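PDB 4CN9: proximal thread matrix protein 1, which probably binds collagen as a matrix protein of the mussel byssus and carries zinc in a MIDAS motif of its von Willebrand factor type A fold. Local coordinates for residues 83-88 and 234-238; 183-187 and 210-214; 198-204 and 220-226. All coordinates share one frame. Residue numbers count along the deposited sequence, not the author numbering.

In the fold
All three contacts lie in the first von Willebrand factor type A domain, where helices cover both faces of a mixed sheet. Contact 3 joins edge strand 221-224 to strand 195-202. Contact 1 lies against one face of this pair, Val237 CG2 standing 3.3 Å from Leu222 CD1; contact 2 lies against the other, Leu211 CD1 being 3.8 Å from Gly201 CA. Contacts 1 and 2 do not touch: their nearest atoms are about 11 Å apart and their centres 23 Å. The MIDAS zinc lies about 9 Å from the Ile202 side chain and 10 Å from that of Glu210, whereas the zinc held by Glu49, Asp51 and His446 is about 9 Å from the Ile238 side chain.

Contact 1: residues 83-88 and 234-238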
loop_
_atom_site.group_PDB
_atom_site.type_symbol
_atom_site.label_atom_id
_atom_site.label_comp_id
_atom_site.label_asym_id
_atom_site.label_seq_id
_atom_site.Cartn_x
_atom_site.Cartn_y
_atom_site.Cartn_z
ATOM N N GLU A 83 -5.771 -2.433 23.608
ATOM C CA GLU A 83 -7.026 -2.419 22.882
ATOM C C GLU A 83 -6.921 -3.188 21.558
ATOM O O GLU A 83 -7.860 -3.870 21.151
ATOM C CB GLU A 83 -7.474 -0.972 22.659
ATOM C CG GLU A 83 -7.886 -0.307 23.974
ATOM C CD GLU A 83 -7.944 1.199 23.887
ATOM O OE1 GLU A 83 -7.920 1.736 22.767
ATOM O OE2 GLU A 83 -8.012 1.848 24.948
ATOM N N LEU A 84 -5.765 -3.093 20.905
ATOM C CA LEU A 84 -5.485 -3.897 19.711
ATOM C C LEU A 84 -5.578 -5.381 20.014
ATOM O O LEU A 84 -6.229 -6.130 19.290
ATOM C CB LEU A 84 -4.080 -3.597 19.181
ATOM C CG LEU A 84 -3.870 -2.166 18.686
ATOM C CD1 LEU A 84 -2.409 -1.912 18.342
ATOM C CD2 LEU A 84 -4.770 -1.900 17.483
ATOM N N VAL A 85 -4.895 -5.807 21.067
ATOM C CA VAL A 85 -4.923 -7.201 21.479
ATOM C C VAL A 85 -6.360 -7.701 21.628
ATOM O O VAL A 85 -6.711 -8.785 21.159
ATOM C CB VAL A 85 -4.185 -7.398 22.798
ATOM C CG1 VAL A 85 -4.443 -8.800 23.354
ATOM C CG2 VAL A 85 -2.689 -7.150 22.608
ATOM N N ASP A 86 -7.195 -6.893 22.268
ATOM C CA ASP A 86 -8.588 -7.268 22.542
ATOM C C ASP A 86 -9.478 -7.166 21.313
ATOM O O ASP A 86 -10.659 -7.490 21.380
ATOM C CB ASP A 86 -9.157 -6.401 23.680
ATOM C CG ASP A 86 -8.756 -6.913 25.058
ATOM O OD1 ASP A 86 -8.263 -8.060 25.152
ATOM O OD2 ASP A 86 -8.930 -6.175 26.049
ATOM N N SER A 87 -8.910 -6.727 20.191
ATOM C CA SER A 87 -9.642 -6.627 18.925
ATOM C C SER A 87 -9.493 -7.871 18.036
ATOM O O SER A 87 -10.221 -8.034 17.038
ATOM C CB SER A 87 -9.158 -5.394 18.158
ATOM O OG SER A 87 -9.277 -4.225 18.961
ATOM N N PHE A 88 -8.563 -8.753 18.394
ATOM C CA PHE A 88 -8.314 -9.954 17.600
ATOM C C PHE A 88 -8.866 -11.169 18.308
ATOM O O PHE A 88 -8.299 -11.641 19.284
ATOM C CB PHE A 88 -6.816 -10.108 17.300
ATOM C CG PHE A 88 -6.310 -9.087 16.324
ATOM C CD1 PHE A 88 -6.415 -9.305 14.963
ATOM C CD2 PHE A 88 -5.767 -7.900 16.769
ATOM C CE1 PHE A 88 -5.972 -8.370 14.067
ATOM C CE2 PHE A 88 -5.315 -6.959 15.876
ATOM C CZ PHE A 88 -5.435 -7.192 14.520
ATOM N N LEU A 234 -8.272 3.467 16.604
ATOM C CA LEU A 234 -8.398 2.021 16.805
ATOM C C LEU A 234 -9.154 1.336 15.670
ATOM O O LEU A 234 -8.681 0.334 15.097
ATOM C CB LEU A 234 -9.071 1.705 18.150
ATOM C CG LEU A 234 -9.127 0.228 18.537
ATOM C CD1 LEU A 234 -7.732 -0.395 18.580
ATOM C CD2 LEU A 234 -9.825 0.054 19.891
ATOM N N LYS A 235 -10.323 1.865 15.337
ATOM C CA LYS A 235 -11.163 1.221 14.324
ATOM C C LYS A 235 -10.451 1.157 12.976
ATOM O O LYS A 235 -10.477 0.126 12.298
ATOM C CB LYS A 235 -12.509 1.942 14.172
ATOM C CG LYS A 235 -13.308 1.451 12.974
ATOM C CD LYS A 235 -14.734 1.990 12.965
ATOM C CE LYS A 235 -15.570 1.338 11.864
ATOM N NZ LYS A 235 -14.955 1.470 10.511
ATOM N N LEU A 236 -9.814 2.261 12.608
ATOM C CA LEU A 236 -9.051 2.351 11.369
ATOM C C LEU A 236 -7.900 1.339 11.313
ATOM O O LEU A 236 -7.644 0.735 10.276
ATOM C CB LEU A 236 -8.494 3.767 11.212
ATOM C CG LEU A 236 -9.532 4.866 10.971
ATOM C CD1 LEU A 236 -8.901 6.252 11.028
ATOM C CD2 LEU A 236 -10.212 4.661 9.633
ATOM N N VAL A 237 -7.202 1.159 12.426
ATOM C CA VAL A 237 -6.086 0.238 12.463
ATOM C C VAL A 237 -6.572 -1.188 12.305
ATOM O O VAL A 237 -5.984 -1.967 11.569
ATOM C CB VAL A 237 -5.260 0.392 13.759
ATOM C CG1 VAL A 237 -4.235 -0.719 13.886
ATOM C CG2 VAL A 237 -4.574 1.748 13.787
ATOM N N ILE A 238 -7.656 -1.534 12.990
ATOM C CA ILE A 238 -8.203 -2.870 12.892
ATOM C C ILE A 238 -8.723 -3.137 11.477
ATOM O O ILE A 238 -8.573 -4.237 10.962
ATOM C CB ILE A 238 -9.348 -3.089 13.901
ATOM C CG1 ILE A 238 -8.840 -2.885 15.333
ATOM C CG2 ILE A 238 -9.956 -4.469 13.715
ATOM C CD1 ILE A 238 -7.600 -3.692 15.690
#
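In this von Willebrand factor type A domain, the C-terminal end of helix 73-85 and the turn that follows pack against helix 234-241. The evidence is an apolar interface of 288 Å² in which Leu234 points toward the other segment and Ile238, one turn on, starts sideways but ends near. Leu84, in the mt rotamer, pushes CD2 between three side chains: it lies 3.5 Å from Leu234 CD1, 3.8 Å from Val237 CG1 and 3.8 Å from Ile238 CD1. Leu234 adopts tp, which brings its CD2 to 3.8 Å from Glu83 CB. Val85 instead turns away, onto helix 122-130. The chain leaves its helix through a type I turn from Val85 to Phe88, closed by a weak bond from Phe88 N to Val85 O (3.3 Å). Within this bend Ser87, with chi1 in m, folds its hydroxyl back to donate to Glu83 O, OG to O 2.6 Å, so that the polar group is satisfied inside its own segment. Its backbone bonds to that of Cys50, next to the zinc ligands Glu49 and Asp51. Ile238 has the mm rotamer, extending its delta methyl into the bend: CD1 lies 4.0 Å from Phe88 CE2 and 3.4 Å from Ser87 CB.

Contact 2: residues 183-187 and 210-214; sequences PQHEA and ELEQI
Segments 183-187 and 210-214 are both regular helix, the former near the start of helix 183-192 and the latter at the end of helix 208-214. Their short axes run nearly parallel, 21° apart in N-to-C direction, with a closest approach of 9.3 Å. The nearest CA pair is Ala187 with Ile214 at 5.3 Å, a spacing permitted by the small alanine. Backbone bonds from Ala187 N to Pro183 O (2.9 Å) and from Ile214 N to Glu210 O (3.2 Å) define one turn in each. At the close end Ala187 CB lies 3.8 Å from Ile214 CA and 4.1 Å from its CG2. Ile214 (mt) also brings CD1 to 4.3 Å from Pro183 CB. Gln184 covers the most area: its CA-to-CB bond runs sideways, but with chi1 and chi2 both in m the amide reaches the other helix, and NE2 makes a weak but straight hydrogen bond to Glu210 O (3.4 Å, 172°). A water bridges the same pair, accepting from Gln184 NE2 at 2.9 Å and donating to Glu210 OE1 at 2.8 Å. Glu210 is extended (tt), and its OE2 accepts from the backbone N of Ser177. NE2 of Gln213 (mt) hydrogen-bonds to OE1 of Glu414, a residue in the range of the second type A domain. Glu210 and Ile214 also touch Ile142 of helix 142-153, while Leu211 turns from helix 183-192 onto Ala199 and Val221. Neighbouring helices packed side by side over one face of a central, largely parallel sheet are characteristic of the Rossmann-like von Willebrand factor type A fold.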
loop_
_atom_site.group_PDB
_atom_site.type_symbol
_atom_site.label_atom_id
_atom_site.label_comp_id
_atom_site.label_asym_id
_atom_site.label_seq_id
_atom_site.Cartn_x
_atom_site.Cartn_y
_atom_site.Cartn_z
ATOM N N PRO A 183 15.627 3.043 6.412
ATOM C CA PRO A 183 14.291 2.469 6.623
ATOM C C PRO A 183 13.542 2.033 5.363
ATOM O O PRO A 183 12.826 1.039 5.407
ATOM C CB PRO A 183 13.529 3.605 7.332
ATOM C CG PRO A 183 14.239 4.840 6.943
ATOM C CD PRO A 183 15.681 4.456 6.824
ATOM N N GLN A 184 13.697 2.748 4.256
ATOM C CA GLN A 184 12.926 2.409 3.067
ATOM C C GLN A 184 13.339 1.037 2.570
ATOM O O GLN A 184 12.498 0.208 2.217
ATOM C CB GLN A 184 13.103 3.468 1.985
ATOM C CG GLN A 184 12.776 4.841 2.485
ATOM C CD GLN A 184 11.402 4.873 3.106
ATOM O OE1 GLN A 184 10.570 4.017 2.805
ATOM N NE2 GLN A 184 11.161 5.845 3.998
ATOM N N HIS A 185 14.639 0.784 2.600
ATOM C CA HIS A 185 15.169 -0.494 2.156
ATOM C C HIS A 185 14.752 -1.650 3.074
ATOM O O HIS A 185 14.391 -2.733 2.601
ATOM C CB HIS A 185 16.689 -0.416 2.082
ATOM C CG HIS A 185 17.329 -1.644 1.525
ATOM N ND1 HIS A 185 17.065 -2.107 0.252
ATOM C CD2 HIS A 185 18.221 -2.509 2.065
ATOM C CE1 HIS A 185 17.771 -3.202 0.031
ATOM N NE2 HIS A 185 18.481 -3.466 1.113
ATOM N N GLU A 186 14.822 -1.441 4.387
ATOM C CA GLU A 186 14.352 -2.467 5.319
ATOM C C GLU A 186 12.844 -2.738 5.188
ATOM O O GLU A 186 12.386 -3.880 5.329
ATOM C CB GLU A 186 14.706 -2.090 6.759
ATOM C CG GLU A 186 16.201 -1.983 7.020
ATOM C CD GLU A 186 16.968 -3.261 6.642
ATOM O OE1 GLU A 186 16.390 -4.358 6.728
ATOM O OE2 GLU A 186 18.150 -3.147 6.257
ATOM N N ALA A 187 12.067 -1.692 4.935
ATOM C CA ALA A 187 10.623 -1.849 4.772
ATOM C C ALA A 187 10.308 -2.656 3.505
ATOM O O ALA A 187 9.392 -3.478 3.484
ATOM C CB ALA A 187 9.951 -0.475 4.716
ATOM N N GLU A 210 7.844 9.657 4.753
ATOM C CA GLU A 210 8.679 8.533 5.188
ATOM C C GLU A 210 7.804 7.369 5.649
ATOM O O GLU A 210 8.046 6.213 5.306
ATOM C CB GLU A 210 9.630 8.971 6.313
ATOM C CG GLU A 210 10.245 7.822 7.114
ATOM C CD GLU A 210 11.315 8.301 8.090
ATOM O OE1 GLU A 210 12.484 8.452 7.656
ATOM O OE2 GLU A 210 10.988 8.529 9.288
ATOM N N LEU A 211 6.776 7.671 6.431
ATOM C CA LEU A 211 5.846 6.631 6.854
ATOM C C LEU A 211 5.115 6.038 5.647
ATOM O O LEU A 211 4.876 4.828 5.574
ATOM C CB LEU A 211 4.861 7.177 7.883
ATOM C CG LEU A 211 5.481 7.640 9.211
ATOM C CD1 LEU A 211 4.380 7.921 10.243
ATOM C CD2 LEU A 211 6.512 6.641 9.758
ATOM N N GLU A 212 4.770 6.894 4.689
ATOM C CA GLU A 212 4.102 6.441 3.471
ATOM C C GLU A 212 4.954 5.473 2.639
ATOM O O GLU A 212 4.416 4.598 1.957
ATOM C CB GLU A 212 3.682 7.635 2.605
ATOM C CG GLU A 212 2.408 8.287 3.074
ATOM C CD GLU A 212 2.094 9.576 2.333
ATOM O OE1 GLU A 212 2.996 10.119 1.652
ATOM O OE2 GLU A 212 0.936 10.034 2.440
ATOM N N GLN A 213 6.266 5.637 2.684
ATOM C CA GLN A 213 7.170 4.741 1.977
ATOM C C GLN A 213 7.267 3.392 2.701
ATOM O O GLN A 213 7.405 2.353 2.060
ATOM C CB GLN A 213 8.574 5.334 1.890
ATOM C CG GLN A 213 8.712 6.641 1.135
ATOM C CD GLN A 213 10.174 7.068 0.988
ATOM O OE1 GLN A 213 10.821 7.482 1.959
ATOM N NE2 GLN A 213 10.705 6.946 -0.227
ATOM N N ILE A 214 7.198 3.429 4.031
ATOM C CA ILE A 214 7.320 2.236 4.885
ATOM C C ILE A 214 6.086 1.345 4.857
ATOM O O ILE A 214 6.195 0.126 4.735
ATOM C CB ILE A 214 7.613 2.657 6.349
ATOM C CG1 ILE A 214 9.027 3.227 6.448
ATOM C CG2 ILE A 214 7.473 1.488 7.296
ATOM C CD1 ILE A 214 9.297 4.016 7.712
HETATM O O HOH W 1 12.932 7.864 4.956
#

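Contact 3: residues 198-204 and 220-226; sequences IAIGIGQ and YVLTTNS
Five backbone hydrogen bonds join 198-204 to 220-226 in parallel, as the two strands of the beta-alpha-beta unit 195-202, 208-214, 221-224 in the von Willebrand factor type A fold. In order they are Ala199 N to Tyr220 O (3.0 Å), Leu222 N to Ala199 O (2.8 Å), Gly201 N to Leu222 O (2.8 Å), Thr224 N to Gly201 O (3.0 Å) and Gly203 N to Thr224 O (3.0 Å). The register pairs Ala199 with Val221 through Ile202 with Thr224 at CA spacings of 4.7 to 5.1 Å. The strand axes approach to 4.6 Å and cross at -17°. CA-H...O contacts fill the gaps, as from Ile200 CA to Leu222 O at 3.2 Å. Gly203, just past the strand end, has phi 82°, yet its N still reaches Thr224 O. Ala199, Val221 and Thr223 point to the face covered by helix 208-214, where Gly201 leaves room for Leu211. On the other face Ile200 and Leu222, both mt, meet Val237 of helix 234-241, and Ile200 CG1 lies 4.4 Å from Leu222 CB. Further along that face, Ile202 CG1 reaches Thr224 CG2 at 3.8 Å. At the opposite end Ile198 CG1 rests 3.9 Å from Tyr220 CD2.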
loop_
_atom_site.group_PDB
_atom_site.type_symbol
_atom_site.label_atom_id
_atom_site.label_comp_id
_atom_site.label_asym_id
_atom_site.label_seq_id
_atom_site.Cartn_x
_atom_site.Cartn_y
_atom_site.Cartn_z
ATOM N N ILE A 198 1.469 -1.314 8.861
ATOM C CA ILE A 198 0.649 -0.156 9.200
ATOM C C ILE A 198 1.539 0.776 10.005
ATOM O O ILE A 198 2.292 0.327 10.881
ATOM C CB ILE A 198 -0.598 -0.573 10.028
ATOM C CG1 ILE A 198 -1.533 -1.421 9.164
ATOM C CG2 ILE A 198 -1.338 0.650 10.567
ATOM C CD1 ILE A 198 -2.391 -2.425 9.942
ATOM N N ALA A 199 1.486 2.065 9.688
ATOM C CA ALA A 199 2.303 3.057 10.368
ATOM C C ALA A 199 1.425 4.139 11.017
ATOM O O ALA A 199 0.575 4.738 10.358
ATOM C CB ALA A 199 3.267 3.702 9.380
ATOM N N ILE A 200 1.640 4.366 12.305
ATOM C CA ILE A 200 0.973 5.424 13.056
ATOM C C ILE A 200 1.972 6.487 13.493
ATOM O O ILE A 200 2.968 6.204 14.194
ATOM C CB ILE A 200 0.275 4.881 14.308
ATOM C CG1 ILE A 200 -0.733 3.797 13.936
ATOM C CG2 ILE A 200 -0.409 6.034 15.067
ATOM C CD1 ILE A 200 -1.152 2.903 15.071
ATOM N N GLY A 201 1.694 7.717 13.079
ATOM C CA GLY A 201 2.506 8.865 13.411
ATOM C C GLY A 201 1.800 9.745 14.429
ATOM O O GLY A 201 0.630 10.078 14.275
ATOM N N ILE A 202 2.521 10.099 15.480
ATOM C CA ILE A 202 1.974 10.921 16.552
ATOM C C ILE A 202 2.750 12.226 16.707
ATOM O O ILE A 202 3.978 12.223 16.784
ATOM C CB ILE A 202 1.987 10.157 17.873
ATOM C CG1 ILE A 202 1.211 8.855 17.715
ATOM C CG2 ILE A 202 1.349 11.000 18.976
ATOM C CD1 ILE A 202 1.913 7.645 18.237
ATOM N N GLY A 203 2.024 13.345 16.752
ATOM C CA GLY A 203 2.623 14.649 16.994
ATOM C C GLY A 203 3.239 15.290 15.768
ATOM O O GLY A 203 2.879 14.965 14.647
ATOM N N GLN A 204 4.181 16.204 15.977
ATOM C CA GLN A 204 4.741 16.981 14.877
ATOM C C GLN A 204 6.129 16.526 14.415
ATOM O O GLN A 204 6.686 17.102 13.483
ATOM C CB GLN A 204 4.793 18.459 15.271
ATOM C CG GLN A 204 3.426 19.080 15.533
ATOM C CD GLN A 204 2.515 19.018 14.318
ATOM O OE1 GLN A 204 2.832 19.570 13.260
ATOM N NE2 GLN A 204 1.379 18.335 14.461
ATOM N N TYR A 220 -2.297 3.161 4.493
ATOM C CA TYR A 220 -1.998 2.404 5.707
ATOM C C TYR A 220 -1.209 3.249 6.715
ATOM O O TYR A 220 -0.680 2.723 7.711
ATOM C CB TYR A 220 -1.202 1.146 5.360
ATOM C CG TYR A 220 -2.013 0.056 4.703
ATOM C CD1 TYR A 220 -2.673 0.279 3.494
ATOM C CD2 TYR A 220 -2.099 -1.202 5.272
ATOM C CE1 TYR A 220 -3.407 -0.720 2.891
ATOM C CE2 TYR A 220 -2.841 -2.218 4.674
ATOM C CZ TYR A 220 -3.478 -1.974 3.480
ATOM O OH TYR A 220 -4.202 -2.981 2.880
ATOM N N VAL A 221 -1.099 4.548 6.447
ATOM C CA VAL A 221 -0.489 5.491 7.379
ATOM C C VAL A 221 -1.586 6.269 8.089
ATOM O O VAL A 221 -2.441 6.874 7.442
ATOM C CB VAL A 221 0.417 6.501 6.675
ATOM C CG1 VAL A 221 0.964 7.519 7.697
ATOM C CG2 VAL A 221 1.559 5.793 5.947
ATOM N N LEU A 222 -1.572 6.230 9.416
ATOM C CA LEU A 222 -2.533 6.973 10.224
ATOM C C LEU A 222 -1.789 7.995 11.078
ATOM O O LEU A 222 -0.686 7.732 11.555
ATOM C CB LEU A 222 -3.325 6.020 11.103
ATOM C CG LEU A 222 -4.062 4.913 10.345
ATOM C CD1 LEU A 222 -4.652 3.948 11.319
ATOM C CD2 LEU A 222 -5.128 5.479 9.432
ATOM N N THR A 223 -2.375 9.175 11.242
ATOM C CA THR A 223 -1.722 10.245 11.991
ATOM C C THR A 223 -2.670 10.830 13.034
ATOM O O THR A 223 -3.886 10.822 12.870
ATOM C CB THR A 223 -1.235 11.383 11.069
ATOM O OG1 THR A 223 -2.361 11.998 10.433
ATOM C CG2 THR A 223 -0.287 10.851 10.004
ATOM N N THR A 224 -2.094 11.322 14.119
ATOM C CA THR A 224 -2.864 11.970 15.166
ATOM C C THR A 224 -1.971 13.015 15.827
ATOM O O THR A 224 -0.733 12.920 15.770
ATOM C CB THR A 224 -3.391 10.949 16.188
ATOM O OG1 THR A 224 -4.142 11.622 17.199
ATOM C CG2 THR A 224 -2.249 10.192 16.843
ATOM N N ASN A 225 -2.590 14.015 16.440
ATOM C CA ASN A 225 -1.849 15.152 16.971
ATOM C C ASN A 225 -1.280 14.923 18.363
ATOM O O ASN A 225 -0.325 15.575 18.759
ATOM C CB ASN A 225 -2.735 16.404 16.975
ATOM C CG ASN A 225 -2.763 17.098 15.628
ATOM O OD1 ASN A 225 -3.831 17.397 15.089
ATOM N ND2 ASN A 225 -1.582 17.353 15.071
ATOM N N SER A 226 -1.857 13.988 19.095
ATOM C CA SER A 226 -1.455 13.755 20.466
ATOM C C SER A 226 -1.681 12.309 20.850
ATOM O O SER A 226 -2.508 11.608 20.255
ATOM C CB SER A 226 -2.257 14.654 21.405
ATOM O OG SER A 226 -3.643 14.458 21.187
#